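Local coordinates for protein glucose-6-phosphate isomerase (PDB 1ZZG) that probably catalyses the reversible isomerisation of glucose 6-phosphate to fructose 6-phosphate, a step shared by glycolysis and gluconeogenesis, at residues A[284-288]-A[289-293]; A[294-297]-A[298-301]; A[338-341]-A[342-346]. One frame throughout, in Å; residues are numbered along the deposited sequence.

Contact 1: A[284-288]-A[289-293]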
loop_
_atom_site.group_PDB
_atom_site.type_symbol
_atom_site.label_atom_id
_atom_site.label_comp_id
_atom_site.label_asym_id
_atom_site.label_seq_id
_atom_site.Cartn_x
_atom_site.Cartn_y
_atom_site.Cartn_z
ATOM N N VAL A 284 -1.611 -10.791 0.381
ATOM C CA VAL A 284 -1.796 -9.704 -0.577
ATOM C C VAL A 284 -2.749 -8.679 0.028
ATOM O O VAL A 284 -3.896 -8.996 0.339
ATOM C CB VAL A 284 -2.390 -10.235 -1.906
ATOM C CG1 VAL A 284 -2.591 -9.092 -2.887
ATOM C CG2 VAL A 284 -1.467 -11.281 -2.503
ATOM N N PRO A 285 -2.283 -7.429 0.201
ATOM C CA PRO A 285 -3.110 -6.364 0.783
ATOM C C PRO A 285 -4.144 -5.794 -0.193
ATOM O O PRO A 285 -3.889 -5.691 -1.391
ATOM C CB PRO A 285 -2.074 -5.321 1.191
ATOM C CG PRO A 285 -1.067 -5.426 0.059
ATOM C CD PRO A 285 -0.937 -6.931 -0.144
ATOM N N ALA A 286 -5.310 -5.429 0.333
ATOM C CA ALA A 286 -6.369 -4.842 -0.477
ATOM C C ALA A 286 -7.237 -3.952 0.392
ATOM O O ALA A 286 -7.338 -4.150 1.606
ATOM C CB ALA A 286 -7.216 -5.929 -1.118
ATOM N N LEU A 287 -7.854 -2.961 -0.238
ATOM C CA LEU A 287 -8.728 -2.039 0.464
ATOM C C LEU A 287 -10.053 -1.961 -0.274
ATOM O O LEU A 287 -10.087 -2.001 -1.501
ATOM C CB LEU A 287 -8.098 -0.642 0.537
ATOM C CG LEU A 287 -6.836 -0.484 1.392
ATOM C CD1 LEU A 287 -6.339 0.963 1.308
ATOM C CD2 LEU A 287 -7.144 -0.860 2.836
ATOM N N GLY A 288 -11.140 -1.856 0.478
ATOM C CA GLY A 288 -12.452 -1.759 -0.133
ATOM C C GLY A 288 -13.024 -0.381 0.115
ATOM O O GLY A 288 -12.834 0.185 1.200
ATOM N N PRO A 289 -13.744 0.189 -0.863
ATOM C CA PRO A 289 -14.055 -0.378 -2.180
ATOM C C PRO A 289 -13.061 -0.114 -3.321
ATOM O O PRO A 289 -13.229 -0.657 -4.416
ATOM C CB PRO A 289 -15.416 0.231 -2.488
ATOM C CG PRO A 289 -15.245 1.623 -1.959
ATOM C CD PRO A 289 -14.557 1.395 -0.613
ATOM N N LYS A 290 -12.025 0.692 -3.082
ATOM C CA LYS A 290 -11.082 1.017 -4.157
ATOM C C LYS A 290 -10.517 -0.186 -4.924
ATOM O O LYS A 290 -10.296 -0.105 -6.136
ATOM C CB LYS A 290 -9.927 1.899 -3.637
ATOM C CG LYS A 290 -8.874 1.170 -2.809
ATOM C CD LYS A 290 -7.775 2.122 -2.322
ATOM C CE LYS A 290 -8.328 3.164 -1.353
ATOM N NZ LYS A 290 -7.276 4.040 -0.748
ATOM N N ASP A 291 -10.291 -1.307 -4.247
ATOM C CA ASP A 291 -9.756 -2.459 -4.958
ATOM C C ASP A 291 -10.775 -3.234 -5.793
ATOM O O ASP A 291 -10.440 -4.234 -6.430
ATOM C CB ASP A 291 -8.994 -3.370 -3.997
ATOM C CG ASP A 291 -7.553 -2.920 -3.824
ATOM O OD1 ASP A 291 -6.890 -2.711 -4.864
ATOM O OD2 ASP A 291 -7.084 -2.768 -2.677
ATOM N N GLN A 292 -12.017 -2.759 -5.804
ATOM C CA GLN A 292 -13.051 -3.371 -6.633
ATOM C C GLN A 292 -12.720 -2.815 -8.019
ATOM O O GLN A 292 -13.193 -3.308 -9.047
ATOM C CB GLN A 292 -14.449 -2.899 -6.209
ATOM C CG GLN A 292 -14.856 -3.285 -4.786
ATOM C CD GLN A 292 -16.152 -2.619 -4.328
ATOM O OE1 GLN A 292 -16.541 -2.736 -3.165
ATOM N NE2 GLN A 292 -16.820 -1.915 -5.241
ATOM N N HIS A 293 -11.876 -1.783 -8.016
ATOM C CA HIS A 293 -11.443 -1.100 -9.227
ATOM C C HIS A 293 -9.959 -1.349 -9.483
ATOM O O HIS A 293 -9.268 -0.467 -10.005
ATOM C CB HIS A 293 -11.654 0.416 -9.085
ATOM C CG HIS A 293 -13.049 0.814 -8.715
ATOM N ND1 HIS A 293 -13.992 1.183 -9.650
ATOM C CD2 HIS A 293 -13.656 0.916 -7.509
ATOM C CE1 HIS A 293 -15.118 1.498 -9.036
ATOM N NE2 HIS A 293 -14.942 1.345 -7.736
#

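Contact 2: A[294-297]-A[298-301]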
loop_
_atom_site.group_PDB
_atom_site.type_symbol
_atom_site.label_atom_id
_atom_site.label_comp_id
_atom_site.label_asym_id
_atom_site.label_seq_id
_atom_site.Cartn_x
_atom_site.Cartn_y
_atom_site.Cartn_z
ATOM N N ALA A 294 -9.456 -2.525 -9.109
ATOM C CA ALA A 294 -8.043 -2.815 -9.329
ATOM C C ALA A 294 -7.664 -4.288 -9.205
ATOM O O ALA A 294 -7.006 -4.839 -10.089
ATOM C CB ALA A 294 -7.181 -1.979 -8.377
ATOM N N GLN A 295 -8.060 -4.931 -8.114
ATOM C CA GLN A 295 -7.707 -6.333 -7.930
ATOM C C GLN A 295 -8.876 -7.307 -8.033
ATOM O O GLN A 295 -8.681 -8.478 -8.368
ATOM C CB GLN A 295 -7.006 -6.523 -6.585
ATOM C CG GLN A 295 -5.760 -5.673 -6.413
ATOM C CD GLN A 295 -5.038 -5.964 -5.110
ATOM O OE1 GLN A 295 -4.389 -7.002 -4.959
ATOM N NE2 GLN A 295 -5.149 -5.048 -4.159
ATOM N N VAL A 296 -10.082 -6.829 -7.745
ATOM C CA VAL A 296 -11.265 -7.677 -7.791
ATOM C C VAL A 296 -11.476 -8.340 -9.146
ATOM O O VAL A 296 -11.968 -9.467 -9.212
ATOM C CB VAL A 296 -12.529 -6.882 -7.398
ATOM C CG1 VAL A 296 -13.781 -7.695 -7.707
ATOM C CG2 VAL A 296 -12.484 -6.559 -5.909
ATOM N N GLN A 297 -11.109 -7.648 -10.225
ATOM C CA GLN A 297 -11.259 -8.213 -11.564
ATOM C C GLN A 297 -10.502 -9.538 -11.620
ATOM O O GLN A 297 -11.021 -10.540 -12.113
ATOM C CB GLN A 297 -10.725 -7.234 -12.621
ATOM C CG GLN A 297 -10.527 -7.818 -14.019
ATOM C CD GLN A 297 -11.768 -8.499 -14.582
ATOM O OE1 GLN A 297 -12.878 -7.956 -14.521
ATOM N NE2 GLN A 297 -11.581 -9.689 -15.151
ATOM N N LEU A 298 -9.282 -9.547 -11.096
ATOM C CA LEU A 298 -8.485 -10.766 -11.080
ATOM C C LEU A 298 -9.130 -11.822 -10.178
ATOM O O LEU A 298 -9.138 -13.006 -10.515
ATOM C CB LEU A 298 -7.066 -10.484 -10.583
ATOM C CG LEU A 298 -6.246 -11.726 -10.201
ATOM C CD1 LEU A 298 -5.800 -12.457 -11.458
ATOM C CD2 LEU A 298 -5.032 -11.315 -9.385
ATOM N N PHE A 299 -9.664 -11.404 -9.034
ATOM C CA PHE A 299 -10.288 -12.358 -8.124
ATOM C C PHE A 299 -11.536 -12.973 -8.756
ATOM O O PHE A 299 -11.863 -14.131 -8.506
ATOM C CB PHE A 299 -10.675 -11.692 -6.792
ATOM C CG PHE A 299 -9.535 -10.975 -6.100
ATOM C CD1 PHE A 299 -8.213 -11.361 -6.302
ATOM C CD2 PHE A 299 -9.797 -9.914 -5.236
ATOM C CE1 PHE A 299 -7.164 -10.697 -5.659
ATOM C CE2 PHE A 299 -8.757 -9.244 -4.585
ATOM C CZ PHE A 299 -7.438 -9.636 -4.796
ATOM N N ARG A 300 -12.216 -12.185 -9.584
ATOM C CA ARG A 300 -13.445 -12.610 -10.242
ATOM C C ARG A 300 -13.275 -13.561 -11.430
ATOM O O ARG A 300 -14.007 -14.544 -11.545
ATOM C CB ARG A 300 -14.235 -11.376 -10.699
ATOM C CG ARG A 300 -14.864 -10.553 -9.579
ATOM C CD ARG A 300 -16.217 -11.126 -9.179
ATOM N NE ARG A 300 -17.181 -11.036 -10.275
ATOM C CZ ARG A 300 -18.271 -11.791 -10.378
ATOM N NH1 ARG A 300 -18.542 -12.699 -9.447
ATOM N NH2 ARG A 300 -19.086 -11.650 -11.422
ATOM N N GLU A 301 -12.318 -13.286 -12.308
ATOM C CA GLU A 301 -12.147 -14.128 -13.487
ATOM C C GLU A 301 -10.785 -14.786 -13.616
ATOM O O GLU A 301 -10.536 -15.529 -14.565
ATOM C CB GLU A 301 -12.454 -13.312 -14.744
ATOM C CG GLU A 301 -13.752 -12.533 -14.637
ATOM C CD GLU A 301 -14.238 -11.996 -15.971
ATOM O OE1 GLU A 301 -13.451 -11.331 -16.687
ATOM O OE2 GLU A 301 -15.419 -12.238 -16.295
#

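Contact 3: A[338-341]-A[342-346]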
loop_
_atom_site.group_PDB
_atom_site.type_symbol
_atom_site.label_atom_id
_atom_site.label_comp_id
_atom_site.label_asym_id
_atom_site.label_seq_id
_atom_site.Cartn_x
_atom_site.Cartn_y
_atom_site.Cartn_z
ATOM N N THR A 338 -26.654 7.231 2.903
ATOM C CA THR A 338 -25.474 7.761 3.590
ATOM C C THR A 338 -24.194 7.171 2.987
ATOM O O THR A 338 -24.233 6.163 2.279
ATOM C CB THR A 338 -25.482 7.424 5.102
ATOM O OG1 THR A 338 -25.279 6.015 5.282
ATOM C CG2 THR A 338 -26.809 7.829 5.736
ATOM N N LEU A 339 -23.062 7.807 3.266
ATOM C CA LEU A 339 -21.786 7.324 2.755
ATOM C C LEU A 339 -21.476 5.947 3.336
ATOM O O LEU A 339 -21.032 5.050 2.617
ATOM C CB LEU A 339 -20.655 8.306 3.096
ATOM C CG LEU A 339 -20.653 9.613 2.292
ATOM C CD1 LEU A 339 -19.439 10.453 2.655
ATOM C CD2 LEU A 339 -20.641 9.291 0.807
ATOM N N PHE A 340 -21.713 5.771 4.632
ATOM C CA PHE A 340 -21.446 4.470 5.238
ATOM C C PHE A 340 -22.375 3.416 4.642
ATOM O O PHE A 340 -21.979 2.268 4.429
ATOM C CB PHE A 340 -21.646 4.500 6.748
ATOM C CG PHE A 340 -21.232 3.221 7.418
ATOM C CD1 PHE A 340 -19.897 2.998 7.752
ATOM C CD2 PHE A 340 -22.159 2.206 7.640
ATOM C CE1 PHE A 340 -19.489 1.781 8.294
ATOM C CE2 PHE A 340 -21.762 0.983 8.181
ATOM C CZ PHE A 340 -20.423 0.771 8.507
ATOM N N GLN A 341 -23.618 3.808 4.386
ATOM C CA GLN A 341 -24.596 2.895 3.803
ATOM C C GLN A 341 -24.047 2.369 2.477
ATOM O O GLN A 341 -24.186 1.188 2.154
ATOM C CB GLN A 341 -25.916 3.628 3.566
ATOM C CG GLN A 341 -27.091 2.725 3.241
ATOM C CD GLN A 341 -28.363 3.513 2.991
ATOM O OE1 GLN A 341 -28.474 4.679 3.383
ATOM N NE2 GLN A 341 -29.338 2.876 2.347
ATOM N N LEU A 342 -23.423 3.259 1.709
ATOM C CA LEU A 342 -22.838 2.880 0.424
ATOM C C LEU A 342 -21.665 1.929 0.657
ATOM O O LEU A 342 -21.569 0.874 0.034
ATOM C CB LEU A 342 -22.348 4.120 -0.333
ATOM C CG LEU A 342 -21.658 3.847 -1.676
ATOM C CD1 LEU A 342 -22.544 2.968 -2.556
ATOM C CD2 LEU A 342 -21.348 5.163 -2.370
ATOM N N LEU A 343 -20.775 2.326 1.557
ATOM C CA LEU A 343 -19.601 1.532 1.904
ATOM C C LEU A 343 -20.015 0.106 2.251
ATOM O O LEU A 343 -19.484 -0.858 1.699
ATOM C CB LEU A 343 -18.878 2.186 3.090
ATOM C CG LEU A 343 -17.714 1.472 3.788
ATOM C CD1 LEU A 343 -16.713 0.962 2.762
ATOM C CD2 LEU A 343 -17.038 2.449 4.769
ATOM N N LYS A 344 -20.982 -0.012 3.157
ATOM C CA LYS A 344 -21.489 -1.309 3.610
ATOM C C LYS A 344 -22.066 -2.116 2.453
ATOM O O LYS A 344 -21.805 -3.304 2.321
ATOM C CB LYS A 344 -22.586 -1.114 4.665
ATOM C CG LYS A 344 -22.493 -2.028 5.888
ATOM C CD LYS A 344 -21.918 -3.392 5.564
ATOM C CE LYS A 344 -21.854 -4.270 6.809
ATOM N NZ LYS A 344 -23.093 -5.068 6.993
ATOM N N ALA A 345 -22.866 -1.457 1.625
ATOM C CA ALA A 345 -23.476 -2.119 0.485
ATOM C C ALA A 345 -22.410 -2.680 -0.451
ATOM O O ALA A 345 -22.528 -3.809 -0.924
ATOM C CB ALA A 345 -24.373 -1.144 -0.264
ATOM N N GLU A 346 -21.369 -1.895 -0.718
ATOM C CA GLU A 346 -20.310 -2.355 -1.608
ATOM C C GLU A 346 -19.528 -3.521 -1.013
ATOM O O GLU A 346 -19.101 -4.426 -1.732
ATOM C CB GLU A 346 -19.344 -1.215 -1.937
ATOM C CG GLU A 346 -19.982 -0.056 -2.678
ATOM C CD GLU A 346 -18.952 0.812 -3.362
ATOM O OE1 GLU A 346 -18.398 0.372 -4.389
ATOM O OE2 GLU A 346 -18.682 1.924 -2.863
#

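Contact 1: A[284-288]-A[289-293]
Leu287 and Asp291 meet where the chain leaves the end of strand 278-287 and folds back on itself, their CA atoms 5.5 Å apart. The turn passes through a cis peptide bond before Pro289 into the 3-10 segment 290-292. Two hydrogen bonds tie the two residues together in both directions. Asp291 N donates to Leu287 O over 2.8 Å, and Leu287 N donates to Asp291 OD2 over 2.6 Å with an N-H...O angle of 164°. OD2 takes this N-H on its anti lone pair, away from OD1, and lies 3.1 Å from Ala286 CA, against the last residues of the strand. Its other oxygen, OD1, accepts from Gln295 NE2. Lys290 runs beside Leu287, both side chains pointing the same way: CG lies 3.6 Å from Leu287 O, and NZ is 3.8 Å from Leu287 CD1. A bend at chi3 (65°) keeps the lysine chain along the leucine, while NZ forms salt bridges with Glu252 and with Asp99 of the second subunit. The strand pairs with 244-249 through its backbone, Leu287 rests on helix 257-269, and Pro289 packs against helix 339-356.

Contact 2: A[294-297]-A[298-301]
Gln297 O is gripped by two backbone N-H groups, firmly by Glu301 N at 3.0 Å and weakly by Arg300 N. Arg300 N bonds more closely to Val296 O, 2.8 Å away, in one of three i to i+4 hydrogen bonds that wind residues 295-301 into the short helix 296-301. The first of the series, from Phe299 N to Gln295 O, is the longest, and the same oxygen sits 3.4 Å above the plane of the Phe299 ring, over its centre. Beside it, Gln295 CB touches Phe299 CZ at 3.6 Å, the amide lying alongside with its plane turned 52° from the ring. Gln295 NE2 reaches back to Asp291 OD1 and Pro285 O. In the next i, i+4 pair, Val296 CG1, placed anti to the backbone N (chi1 169°), lies 3.6 Å from Arg300 CG. Gln297 bends at chi2 and sends NE2 to Glu301 OE1, 2.9 Å away; the acceptor lies almost in the amide plane, but the amide stands nearly perpendicular to the carboxylate. NE2 also donates to Gly270 O of the second subunit. Arg300 NE donates to Gly401 O of that subunit, and Arg300 NH1 to Ala353 O and, as a salt bridge, to Glu356 of its own chain. The Gln297 amide thus serves two acceptors, joining the helix's own side-chain bond to the subunit interface, where Gln297 packs on Glu267 of the second subunit, the predicted proton donor.

Contact 3: A[338-341]-A[342-346]
Phe340 and Lys344 lie side by side one turn apart, pointing the same way from the helix. Followed outward, Lys344 CB sits 3.4 Å from Phe340 O, the carbonyl that also accepts Lys344 N in the straightest bond of the group (2.8 Å, 173°). CG then touches Phe340 CE2 at 3.9 Å, approaching the ring obliquely. Beyond CG the chain, bent at chi2 and again at chi4, leads away from residues 338-341, and NZ ends in a salt bridge with Glu348, the next turn along. Across the ring, Phe340 CD1 meets Leu343 CD2 at 4.2 Å, the two side chains crossing at a slant. With the phenylalanine's CG anti to the backbone N (chi1 -174°), the ring leans over the following turn, within reach of both residues. Elsewhere the ring packs on Pro313 and Pro316.

These residues open helix 339-356, with Thr338 at the N-cap. Thr338 and Gln341 form a capping box: Gln341 N donates to Thr338 OG1 at 2.9 Å, and Thr338 N returns a bond to Gln341 OE1 at 3.2 Å. The return donor stands above the amide's carbonyl plane, 38° out of it. The extended glutamine chain carries OE1 back to the cap. Asp319 adds to the cap from outside, with OD2 bonded to Thr338 OG1 and OD1 to Phe340 N; a carboxylate here would be favoured by the helix dipole.

From the cap onward the backbone bonds run in regular i to i+4 order, from Leu342 N on Thr338 O to Glu346 N on Leu342 O. Leu339, Leu342 and Leu343 pack against Ile106, Ala134 and Val101 of the second subunit, respectively.

How the contacts relate
All three contacts are largely buried and touch the second subunit; contact 1 lies nearer the chain's centre (about 17 Å between centres) than contacts 2 and 3 (about 25 Å each). Contacts 1 and 2 are joined most closely, with centres about 10 Å apart: the turn after strand 278-287 leads through a short loop into helix 296-301, and Asp291 O probably accepts from Val296 N. Contact 3 meets contact 1 through Gln292 NE2 and Glu346 OE1, but stays about 8 Å from contact 2 at the nearest atoms. At the end of strand 278-287 a carboxylate holds backbone; in the short helix an amide links to the partner subunit; in the long one capping bonds combine with apolar packing.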